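Local coordinates for protein thermostable monoacylglycerol lipase (Bacillus, PDB 4LHE) that hydrolyses monoacylglycerols to glycerol and a free fatty acid, as a thermostable lipase of the alpha/beta hydrolase fold, at residues A[15-26]-A[83-94]; A[148-156]-A[223-232]. All coordinates share one frame; numbering follows the deposited sequence.

Overall arrangement
From the N terminus, the chain runs through the edge strand 14-16, turns into strand 21-26, and returns to it 57 residues later with helix 70-87 and strand 90-96. Interaction 1 closes that loop, setting strand 90-96 beside strand 21-26 within the main sheet. Strand 90-96 then leads to Ser-97, the probable nucleophile. Interaction 2 opens only afterwards, so the two loops lie in series, neither nested nor crossed. It brings 148-156, part of the probable cap insertion, onto 223-232, the loop between strand 216-221 and helix 234-247 that carries His-226. The two contacts have centres 26 Å apart and do not touch.

Interaction 1 of 2, residues A[15-26]-A[83-94]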
loop_
_atom_site.group_PDB
_atom_site.type_symbol
_atom_site.label_atom_id
_atom_site.label_comp_id
_atom_site.label_asym_id
_atom_site.label_seq_id
_atom_site.Cartn_x
_atom_site.Cartn_y
_atom_site.Cartn_z
ATOM N N TYR A 15 0.754 -4.346 15.683
ATOM C CA TYR A 15 -0.385 -5.244 15.842
ATOM C C TYR A 15 -1.238 -4.815 17.037
ATOM O O TYR A 15 -0.703 -4.402 18.071
ATOM C CB TYR A 15 0.091 -6.689 16.057
ATOM C CG TYR A 15 1.010 -7.200 14.966
ATOM C CD1 TYR A 15 0.506 -7.938 13.899
ATOM C CD2 TYR A 15 2.378 -6.937 14.999
ATOM C CE1 TYR A 15 1.334 -8.410 12.898
ATOM C CE2 TYR A 15 3.217 -7.404 13.996
ATOM C CZ TYR A 15 2.683 -8.133 12.947
ATOM O OH TYR A 15 3.503 -8.609 11.950
ATOM N N ALA A 16 -2.560 -4.912 16.894
ATOM C CA ALA A 16 -3.467 -4.637 18.009
ATOM C C ALA A 16 -4.738 -5.443 17.882
ATOM O O ALA A 16 -5.416 -5.395 16.843
ATOM C CB ALA A 16 -3.786 -3.151 18.123
ATOM N N GLU A 17 -5.060 -6.175 18.948
ATOM C CA GLU A 17 -6.234 -7.036 18.988
ATOM C C GLU A 17 -7.442 -6.573 19.775
ATOM O O GLU A 17 -7.488 -6.697 20.999
ATOM C CB GLU A 17 -5.909 -8.359 19.677
ATOM C CG GLU A 17 -4.743 -9.093 19.073
ATOM C CD GLU A 17 -4.851 -10.592 19.289
ATOM O OE1 GLU A 17 -5.967 -11.068 19.608
ATOM O OE2 GLU A 17 -3.824 -11.286 19.132
ATOM N N ASN A 18 -8.412 -6.029 19.055
ATOM C CA ASN A 18 -9.618 -5.508 19.661
ATOM C C ASN A 18 -10.985 -6.141 19.462
ATOM O O ASN A 18 -11.436 -6.891 20.321
ATOM C CB ASN A 18 -9.700 -4.062 19.176
ATOM C CG ASN A 18 -8.581 -3.197 19.739
ATOM O OD1 ASN A 18 -8.369 -3.150 20.956
ATOM N ND2 ASN A 18 -7.851 -2.517 18.856
ATOM N N GLY A 19 -11.635 -5.867 18.337
ATOM C CA GLY A 19 -12.945 -6.435 18.076
ATOM C C GLY A 19 -12.752 -7.348 16.887
ATOM O O GLY A 19 -11.655 -7.434 16.326
ATOM N N PRO A 20 -13.838 -8.011 16.469
ATOM C CA PRO A 20 -13.874 -9.081 15.467
ATOM C C PRO A 20 -13.768 -8.560 14.044
ATOM O O PRO A 20 -13.643 -9.362 13.125
ATOM C CB PRO A 20 -15.248 -9.703 15.692
ATOM C CG PRO A 20 -16.083 -8.544 16.109
ATOM C CD PRO A 20 -15.179 -7.736 17.012
ATOM N N VAL A 21 -13.818 -7.244 13.859
ATOM C CA VAL A 21 -13.519 -6.676 12.553
ATOM C C VAL A 21 -12.033 -6.277 12.463
ATOM O O VAL A 21 -11.511 -5.613 13.367
ATOM C CB VAL A 21 -14.398 -5.466 12.249
ATOM C CG1 VAL A 21 -14.083 -4.953 10.853
ATOM C CG2 VAL A 21 -15.866 -5.856 12.336
ATOM N N GLY A 22 -11.366 -6.673 11.380
ATOM C CA GLY A 22 -9.934 -6.443 11.238
ATOM C C GLY A 22 -9.558 -5.546 10.076
ATOM O O GLY A 22 -10.226 -5.526 9.047
ATOM N N VAL A 23 -8.496 -4.769 10.252
ATOM C CA VAL A 23 -7.954 -3.996 9.150
ATOM C C VAL A 23 -6.476 -4.340 8.930
ATOM O O VAL A 23 -5.649 -4.201 9.841
ATOM C CB VAL A 23 -8.099 -2.471 9.361
ATOM C CG1 VAL A 23 -7.685 -1.754 8.098
ATOM C CG2 VAL A 23 -9.535 -2.101 9.692
ATOM N N LEU A 24 -6.164 -4.789 7.717
ATOM C CA LEU A 24 -4.780 -5.007 7.285
ATOM C C LEU A 24 -4.325 -3.733 6.573
ATOM O O LEU A 24 -5.016 -3.268 5.651
ATOM C CB LEU A 24 -4.745 -6.173 6.289
ATOM C CG LEU A 24 -3.387 -6.582 5.734
ATOM C CD1 LEU A 24 -2.547 -7.095 6.843
ATOM C CD2 LEU A 24 -3.537 -7.653 4.642
ATOM N N LEU A 25 -3.188 -3.165 6.984
ATOM C CA LEU A 25 -2.660 -1.965 6.313
ATOM C C LEU A 25 -1.319 -2.226 5.619
ATOM O O LEU A 25 -0.377 -2.724 6.241
ATOM C CB LEU A 25 -2.500 -0.815 7.307
ATOM C CG LEU A 25 -3.765 -0.332 8.021
ATOM C CD1 LEU A 25 -3.975 -1.103 9.312
ATOM C CD2 LEU A 25 -3.670 1.160 8.318
ATOM N N VAL A 26 -1.230 -1.889 4.337
ATOM C CA VAL A 26 -0.055 -2.258 3.562
ATOM C C VAL A 26 0.712 -1.030 3.092
ATOM O O VAL A 26 0.199 -0.249 2.280
ATOM C CB VAL A 26 -0.426 -3.143 2.362
ATOM C CG1 VAL A 26 0.829 -3.825 1.808
ATOM C CG2 VAL A 26 -1.457 -4.216 2.778
ATOM N N TRP A 83 -2.745 -13.718 9.894
ATOM C CA TRP A 83 -2.809 -13.295 11.297
ATOM C C TRP A 83 -4.185 -12.735 11.620
ATOM O O TRP A 83 -4.765 -13.050 12.665
ATOM C CB TRP A 83 -1.726 -12.254 11.576
ATOM C CG TRP A 83 -1.638 -11.820 13.007
ATOM C CD1 TRP A 83 -0.912 -12.407 13.998
ATOM C CD2 TRP A 83 -2.298 -10.697 13.599
ATOM N NE1 TRP A 83 -1.083 -11.723 15.172
ATOM C CE2 TRP A 83 -1.928 -10.665 14.957
ATOM C CE3 TRP A 83 -3.171 -9.711 13.111
ATOM C CZ2 TRP A 83 -2.397 -9.683 15.841
ATOM C CZ3 TRP A 83 -3.638 -8.739 13.988
ATOM C CH2 TRP A 83 -3.242 -8.732 15.340
ATOM N N LEU A 84 -4.714 -11.906 10.725
ATOM C CA LEU A 84 -6.042 -11.317 10.915
ATOM C C LEU A 84 -7.143 -12.375 10.844
ATOM O O LEU A 84 -8.077 -12.378 11.661
ATOM C CB LEU A 84 -6.324 -10.271 9.835
ATOM C CG LEU A 84 -5.872 -8.832 10.074
ATOM C CD1 LEU A 84 -6.466 -7.922 8.982
ATOM C CD2 LEU A 84 -6.291 -8.369 11.435
ATOM N N LYS A 85 -7.033 -13.277 9.868
ATOM C CA LYS A 85 -8.077 -14.287 9.667
ATOM C C LYS A 85 -8.235 -15.214 10.878
ATOM O O LYS A 85 -9.334 -15.723 11.147
ATOM C CB LYS A 85 -7.803 -15.086 8.401
ATOM C CG LYS A 85 -9.037 -15.298 7.558
ATOM C CD LYS A 85 -8.772 -16.336 6.473
ATOM C CE LYS A 85 -10.018 -16.586 5.640
ATOM N NZ LYS A 85 -9.849 -17.779 4.759
ATOM N N GLN A 86 -7.154 -15.408 11.630
ATOM C CA GLN A 86 -7.233 -16.191 12.866
ATOM C C GLN A 86 -8.066 -15.482 13.918
ATOM O O GLN A 86 -8.660 -16.122 14.780
ATOM C CB GLN A 86 -5.835 -16.449 13.443
ATOM C CG GLN A 86 -4.988 -17.459 12.674
ATOM C CD GLN A 86 -3.581 -17.594 13.244
ATOM O OE1 GLN A 86 -2.775 -16.649 13.198
ATOM N NE2 GLN A 86 -3.277 -18.768 13.787
ATOM N N ARG A 87 -8.116 -14.158 13.843
ATOM C CA ARG A 87 -8.604 -13.349 14.955
ATOM C C ARG A 87 -9.903 -12.610 14.659
ATOM O O ARG A 87 -10.568 -12.124 15.573
ATOM C CB ARG A 87 -7.516 -12.348 15.378
ATOM C CG ARG A 87 -6.248 -13.041 15.887
ATOM C CD ARG A 87 -5.067 -12.100 16.070
ATOM N NE ARG A 87 -3.987 -12.785 16.789
ATOM C CZ ARG A 87 -3.258 -13.775 16.274
ATOM N NH1 ARG A 87 -3.460 -14.187 15.026
ATOM N NH2 ARG A 87 -2.308 -14.341 17.000
ATOM N N CYS A 88 -10.274 -12.544 13.384
ATOM C CA CYS A 88 -11.392 -11.702 12.963
ATOM C C CYS A 88 -12.286 -12.451 12.007
ATOM O O CYS A 88 -11.825 -13.338 11.295
ATOM C CB CYS A 88 -10.869 -10.452 12.260
ATOM S SG CYS A 88 -9.788 -9.428 13.288
ATOM N N GLN A 89 -13.563 -12.091 11.977
ATOM C CA GLN A 89 -14.464 -12.732 11.030
ATOM C C GLN A 89 -14.857 -11.799 9.901
ATOM O O GLN A 89 -15.602 -12.185 9.000
ATOM C CB GLN A 89 -15.697 -13.303 11.735
ATOM C CG GLN A 89 -16.219 -12.449 12.835
ATOM C CD GLN A 89 -16.113 -13.156 14.165
ATOM O OE1 GLN A 89 -15.257 -14.028 14.353
ATOM N NE2 GLN A 89 -16.990 -12.792 15.101
ATOM N N THR A 90 -14.335 -10.577 9.946
ATOM C CA THR A 90 -14.513 -9.613 8.869
ATOM C C THR A 90 -13.146 -8.977 8.615
ATOM O O THR A 90 -12.437 -8.601 9.561
ATOM C CB THR A 90 -15.520 -8.521 9.285
ATOM O OG1 THR A 90 -16.727 -9.135 9.765
ATOM C CG2 THR A 90 -15.851 -7.596 8.116
ATOM N N ILE A 91 -12.754 -8.867 7.351
ATOM C CA ILE A 91 -11.439 -8.314 7.055
ATOM C C ILE A 91 -11.542 -7.230 5.992
ATOM O O ILE A 91 -12.173 -7.431 4.949
ATOM C CB ILE A 91 -10.473 -9.423 6.610
ATOM C CG1 ILE A 91 -10.104 -10.316 7.808
ATOM C CG2 ILE A 91 -9.249 -8.836 5.997
ATOM C CD1 ILE A 91 -9.185 -11.466 7.464
ATOM N N PHE A 92 -10.953 -6.068 6.276
ATOM C CA PHE A 92 -10.768 -5.042 5.260
ATOM C C PHE A 92 -9.290 -4.841 5.006
ATOM O O PHE A 92 -8.474 -5.031 5.915
ATOM C CB PHE A 92 -11.327 -3.718 5.757
ATOM C CG PHE A 92 -12.793 -3.734 5.967
ATOM C CD1 PHE A 92 -13.656 -3.759 4.878
ATOM C CD2 PHE A 92 -13.315 -3.696 7.256
ATOM C CE1 PHE A 92 -15.043 -3.763 5.077
ATOM C CE2 PHE A 92 -14.682 -3.698 7.457
ATOM C CZ PHE A 92 -15.546 -3.735 6.367
ATOM N N VAL A 93 -8.945 -4.438 3.787
ATOM C CA VAL A 93 -7.548 -4.197 3.445
ATOM C C VAL A 93 -7.408 -2.770 2.893
ATOM O O VAL A 93 -8.273 -2.303 2.149
ATOM C CB VAL A 93 -7.020 -5.265 2.450
ATOM C CG1 VAL A 93 -5.503 -5.134 2.248
ATOM C CG2 VAL A 93 -7.384 -6.696 2.958
ATOM N N THR A 94 -6.352 -2.074 3.315
ATOM C CA THR A 94 -6.039 -0.742 2.804
ATOM C C THR A 94 -4.523 -0.624 2.620
ATOM O O THR A 94 -3.734 -1.295 3.298
ATOM C CB THR A 94 -6.564 0.379 3.722
ATOM O OG1 THR A 94 -6.314 1.658 3.120
ATOM C CG2 THR A 94 -5.883 0.343 5.107
#
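The carbonyl oxygen of Pro-20 takes N-H groups from two successive residues: Gln-89 N bonds to Pro-20 O at 3.0 Å, in the carbonyl plane, and Thr-90 N adds a weak, longer bond. From here the strands run parallel, and the pattern continues through Gly-22, Leu-24 and Val-26, which meet Thr-90, Phe-92 and Thr-94; the straightest link is Phe-92 N to Gly-22 O (2.9 Å, 173°). Gly-22 leaves room for its neighbours: a CB here would run into Cys-88 SG, which already lies 3.6 Å from Gly-22 CA. Further along, Leu-84 presses CD1 against Leu-24 CB at 3.6 Å. On the other side of the sheet, Val-21 CG1 reaches the ring edge of Phe-92 at CE2 (3.7 Å).

At the outer end, Arg-87 NE makes a salt bridge to Glu-17 OE2 (2.8 Å); the oxygen lies near the guanidinium plane, but the N-H reaches it from above the carboxylate plane. Arg-87 NH1 also bonds to Trp-83 O. Trp-83 has CG anti to its backbone N (chi1 -176°), which lays the indole against 15-17, between Arg-87 CD on one face and the edge of Tyr-15 on the other, a T-shaped pair with planes at 61°.

Residues 83-87, ending helix 70-87, run antiparallel to strand 21-26 and cover Gly-22 and Leu-24 through Leu-84, while helix 98-109 packs on Leu-24, Val-26 and Val-93; strand 49-52 flanks strand 21-26, and helix 37-45 packs on Val-23 and Leu-25.

Interaction 2 of 2, residues A[148-156]-A[223-232]; sequences DLKNPDVKE and NSYHVATLDY. With SO4 (sulfate ion), chain D.
The loop of the probable catalytic histidine, His-226, is held against 148-156 by two bonds to Asp-148: Val-227 N donates to Asp-148 O (3.1 Å, 174°), and His-226 N approaches Asp-148 OD2 from above the carboxylate plane, while OD1 of Asp-148 bonds to His-197. Val-227 centres an inverse gamma turn, its CB against Leu-149 CG at 3.7 Å. The edge of the His-226 ring meets a sulfate, NE2 donating to O3 at 2.8 Å, while its ND1 bonds to Asp-196; Ser-97 OG also binds the sulfate, consistent with the Ser-His-Asp triad of an alpha/beta hydrolase.

Asp-231 takes two N-H groups across the contact: Asn-151 N meets OD1 of Asp-231 on the syn side at 2.9 Å, and Lys-150 N meets OD2, which also takes Tyr-225 N of its own loop from the opposite face. With an alanine at this position, these three N-H groups would probably lose their shared acceptor, leaving the turn at 150-151 less firmly held to 223-232.

Lys-150 lays CB over the face of the Tyr-225 ring, 3.9 Å from its centroid. Asn-151, with CG anti to its backbone N (chi1 -172°), places CB and CG over one face of the Tyr-232 ring, while its OD1 accepts Asp-153 N in an Asx turn.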
loop_
_atom_site.group_PDB
_atom_site.type_symbol
_atom_site.label_atom_id
_atom_site.label_comp_id
_atom_site.label_asym_id
_atom_site.label_seq_id
_atom_site.Cartn_x
_atom_site.Cartn_y
_atom_site.Cartn_z
ATOM N N ASP A 148 7.348 12.699 -2.271
ATOM C CA ASP A 148 6.282 13.533 -2.815
ATOM C C ASP A 148 5.216 13.719 -1.755
ATOM O O ASP A 148 4.178 13.040 -1.771
ATOM C CB ASP A 148 5.662 12.921 -4.066
ATOM C CG ASP A 148 4.749 13.891 -4.792
ATOM O OD1 ASP A 148 4.961 15.115 -4.656
ATOM O OD2 ASP A 148 3.827 13.438 -5.511
ATOM N N LEU A 149 5.480 14.659 -0.847
ATOM C CA LEU A 149 4.630 14.942 0.312
ATOM C C LEU A 149 4.520 16.448 0.444
ATOM O O LEU A 149 5.532 17.152 0.398
ATOM C CB LEU A 149 5.293 14.391 1.574
ATOM C CG LEU A 149 4.530 13.497 2.547
ATOM C CD1 LEU A 149 5.470 13.072 3.689
ATOM C CD2 LEU A 149 3.316 14.187 3.089
ATOM N N LYS A 150 3.310 16.962 0.610
ATOM C CA LYS A 150 3.143 18.408 0.656
ATOM C C LYS A 150 3.526 18.987 2.022
ATOM O O LYS A 150 4.404 19.853 2.114
ATOM C CB LYS A 150 1.709 18.790 0.285
ATOM C CG LYS A 150 1.550 20.241 -0.094
ATOM C CD LYS A 150 0.147 20.714 0.189
ATOM C CE LYS A 150 -0.616 21.031 -1.082
ATOM N NZ LYS A 150 -1.609 22.123 -0.825
ATOM N N ASN A 151 2.854 18.507 3.069
ATOM C CA ASN A 151 3.146 18.869 4.455
ATOM C C ASN A 151 4.620 18.648 4.789
ATOM O O ASN A 151 5.106 17.524 4.747
ATOM C CB ASN A 151 2.254 18.022 5.369
ATOM C CG ASN A 151 2.312 18.442 6.823
ATOM O OD1 ASN A 151 2.966 19.425 7.192
ATOM N ND2 ASN A 151 1.619 17.683 7.669
ATOM N N PRO A 152 5.343 19.735 5.120
ATOM C CA PRO A 152 6.790 19.685 5.340
ATOM C C PRO A 152 7.164 19.281 6.759
ATOM O O PRO A 152 8.351 19.076 7.027
ATOM C CB PRO A 152 7.213 21.139 5.103
ATOM C CG PRO A 152 6.070 21.913 5.631
ATOM C CD PRO A 152 4.822 21.100 5.308
ATOM N N ASP A 153 6.187 19.175 7.654
ATOM C CA ASP A 153 6.483 18.834 9.052
ATOM C C ASP A 153 6.413 17.332 9.341
ATOM O O ASP A 153 6.505 16.912 10.499
ATOM C CB ASP A 153 5.543 19.563 10.011
ATOM C CG ASP A 153 5.610 21.072 9.859
ATOM O OD1 ASP A 153 6.682 21.587 9.466
ATOM O OD2 ASP A 153 4.587 21.734 10.132
ATOM N N VAL A 154 6.228 16.530 8.297
ATOM C CA VAL A 154 6.263 15.075 8.444
ATOM C C VAL A 154 7.254 14.526 7.440
ATOM O O VAL A 154 7.737 15.264 6.568
ATOM C CB VAL A 154 4.892 14.459 8.196
ATOM C CG1 VAL A 154 3.983 14.699 9.395
ATOM C CG2 VAL A 154 4.272 15.060 6.926
ATOM N N LYS A 155 7.557 13.237 7.535
ATOM C CA LYS A 155 8.523 12.665 6.609
ATOM C C LYS A 155 8.327 11.166 6.429
ATOM O O LYS A 155 7.716 10.500 7.270
ATOM C CB LYS A 155 9.955 12.974 7.082
ATOM C CG LYS A 155 10.417 12.116 8.253
ATOM C CD LYS A 155 11.453 12.840 9.112
ATOM C CE LYS A 155 12.111 11.891 10.123
ATOM N NZ LYS A 155 11.115 11.168 10.952
ATOM N N GLU A 156 8.830 10.652 5.310
ATOM C CA GLU A 156 8.889 9.221 5.051
ATOM C C GLU A 156 10.202 8.710 5.626
ATOM O O GLU A 156 11.134 9.495 5.812
ATOM C CB GLU A 156 8.908 8.984 3.538
ATOM C CG GLU A 156 7.615 8.486 2.930
ATOM C CD GLU A 156 7.770 8.236 1.434
ATOM O OE1 GLU A 156 7.082 7.332 0.902
ATOM O OE2 GLU A 156 8.586 8.952 0.790
ATOM N N ASN A 223 -5.722 18.213 -1.183
ATOM C CA ASN A 223 -4.616 18.911 -0.522
ATOM C C ASN A 223 -3.427 17.991 -0.212
ATOM O O ASN A 223 -2.712 18.204 0.762
ATOM C CB ASN A 223 -5.111 19.579 0.769
ATOM C CG ASN A 223 -4.232 20.754 1.210
ATOM O OD1 ASN A 223 -3.409 21.266 0.439
ATOM N ND2 ASN A 223 -4.408 21.181 2.460
ATOM N N SER A 224 -3.214 16.972 -1.038
ATOM C CA SER A 224 -2.163 15.999 -0.763
ATOM C C SER A 224 -1.418 15.609 -2.009
ATOM O O SER A 224 -1.998 15.530 -3.087
ATOM C CB SER A 224 -2.757 14.723 -0.156
ATOM O OG SER A 224 -3.313 14.975 1.111
ATOM N N TYR A 225 -0.135 15.318 -1.856
ATOM C CA TYR A 225 0.604 14.694 -2.938
ATOM C C TYR A 225 0.649 13.189 -2.666
ATOM O O TYR A 225 -0.060 12.683 -1.786
ATOM C CB TYR A 225 2.058 15.159 -2.969
ATOM C CG TYR A 225 2.254 16.636 -3.223
ATOM C CD1 TYR A 225 1.244 17.415 -3.782
ATOM C CD2 TYR A 225 3.462 17.252 -2.901
ATOM C CE1 TYR A 225 1.439 18.775 -4.005
ATOM C CE2 TYR A 225 3.664 18.600 -3.118
ATOM C CZ TYR A 225 2.654 19.355 -3.673
ATOM O OH TYR A 225 2.870 20.699 -3.885
ATOM N N HIS A 226 1.486 12.487 -3.416
ATOM C CA HIS A 226 1.510 11.023 -3.379
ATOM C C HIS A 226 1.359 10.334 -2.027
ATOM O O HIS A 226 0.537 9.423 -1.880
ATOM C CB HIS A 226 2.781 10.502 -4.030
ATOM C CG HIS A 226 2.818 9.012 -4.158
ATOM N ND1 HIS A 226 1.805 8.298 -4.762
ATOM C CD2 HIS A 226 3.746 8.101 -3.778
ATOM C CE1 HIS A 226 2.109 7.011 -4.754
ATOM N NE2 HIS A 226 3.282 6.864 -4.162
ATOM N N VAL A 227 2.176 10.739 -1.061
ATOM C CA VAL A 227 2.203 10.080 0.251
ATOM C C VAL A 227 1.051 10.596 1.109
ATOM O O VAL A 227 1.267 11.206 2.153
ATOM C CB VAL A 227 3.516 10.344 0.978
ATOM C CG1 VAL A 227 3.652 9.419 2.214
ATOM C CG2 VAL A 227 4.675 10.109 0.030
ATOM N N ALA A 228 -0.172 10.345 0.646
ATOM C CA ALA A 228 -1.381 10.984 1.181
ATOM C C ALA A 228 -1.688 10.618 2.649
ATOM O O ALA A 228 -2.313 11.389 3.372
ATOM C CB ALA A 228 -2.574 10.644 0.269
ATOM N N THR A 229 -1.231 9.442 3.080
ATOM C CA THR A 229 -1.511 8.932 4.426
ATOM C C THR A 229 -0.790 9.745 5.495
ATOM O O THR A 229 -1.150 9.709 6.677
ATOM C CB THR A 229 -1.086 7.462 4.544
ATOM O OG1 THR A 229 0.284 7.334 4.128
ATOM C CG2 THR A 229 -1.960 6.568 3.658
ATOM N N LEU A 230 0.245 10.467 5.080
ATOM C CA LEU A 230 0.988 11.317 5.995
ATOM C C LEU A 230 0.731 12.796 5.698
ATOM O O LEU A 230 1.215 13.673 6.429
ATOM C CB LEU A 230 2.483 11.056 5.858
ATOM C CG LEU A 230 3.063 9.697 6.238
ATOM C CD1 LEU A 230 4.564 9.703 5.975
ATOM C CD2 LEU A 230 2.797 9.405 7.670
ATOM N N ASP A 231 -0.010 13.072 4.626
ATOM C CA ASP A 231 -0.175 14.446 4.131
ATOM C C ASP A 231 -1.381 15.149 4.763
ATOM O O ASP A 231 -2.009 14.618 5.691
ATOM C CB ASP A 231 -0.298 14.441 2.601
ATOM C CG ASP A 231 0.477 15.566 1.940
ATOM O OD1 ASP A 231 0.786 16.578 2.618
ATOM O OD2 ASP A 231 0.809 15.425 0.739
ATOM N N TYR A 232 -1.719 16.331 4.254
ATOM C CA TYR A 232 -2.806 17.126 4.843
ATOM C C TYR A 232 -4.183 16.445 4.808
ATOM O O TYR A 232 -5.033 16.712 5.655
ATOM C CB TYR A 232 -2.886 18.514 4.184
ATOM C CG TYR A 232 -1.734 19.439 4.515
ATOM C CD1 TYR A 232 -1.491 19.848 5.826
ATOM C CD2 TYR A 232 -0.906 19.929 3.511
ATOM C CE1 TYR A 232 -0.441 20.705 6.123
ATOM C CE2 TYR A 232 0.143 20.770 3.799
ATOM C CZ TYR A 232 0.368 21.160 5.103
ATOM O OH TYR A 232 1.415 22.016 5.375
HETATM S S SO4 D . 5.493 4.081 -2.833
HETATM O O1 SO4 D . 6.897 3.834 -2.514
HETATM O O2 SO4 D . 4.800 4.618 -1.643
HETATM O O3 SO4 D . 5.413 5.071 -3.907
HETATM O O4 SO4 D . 4.916 2.816 -3.297
#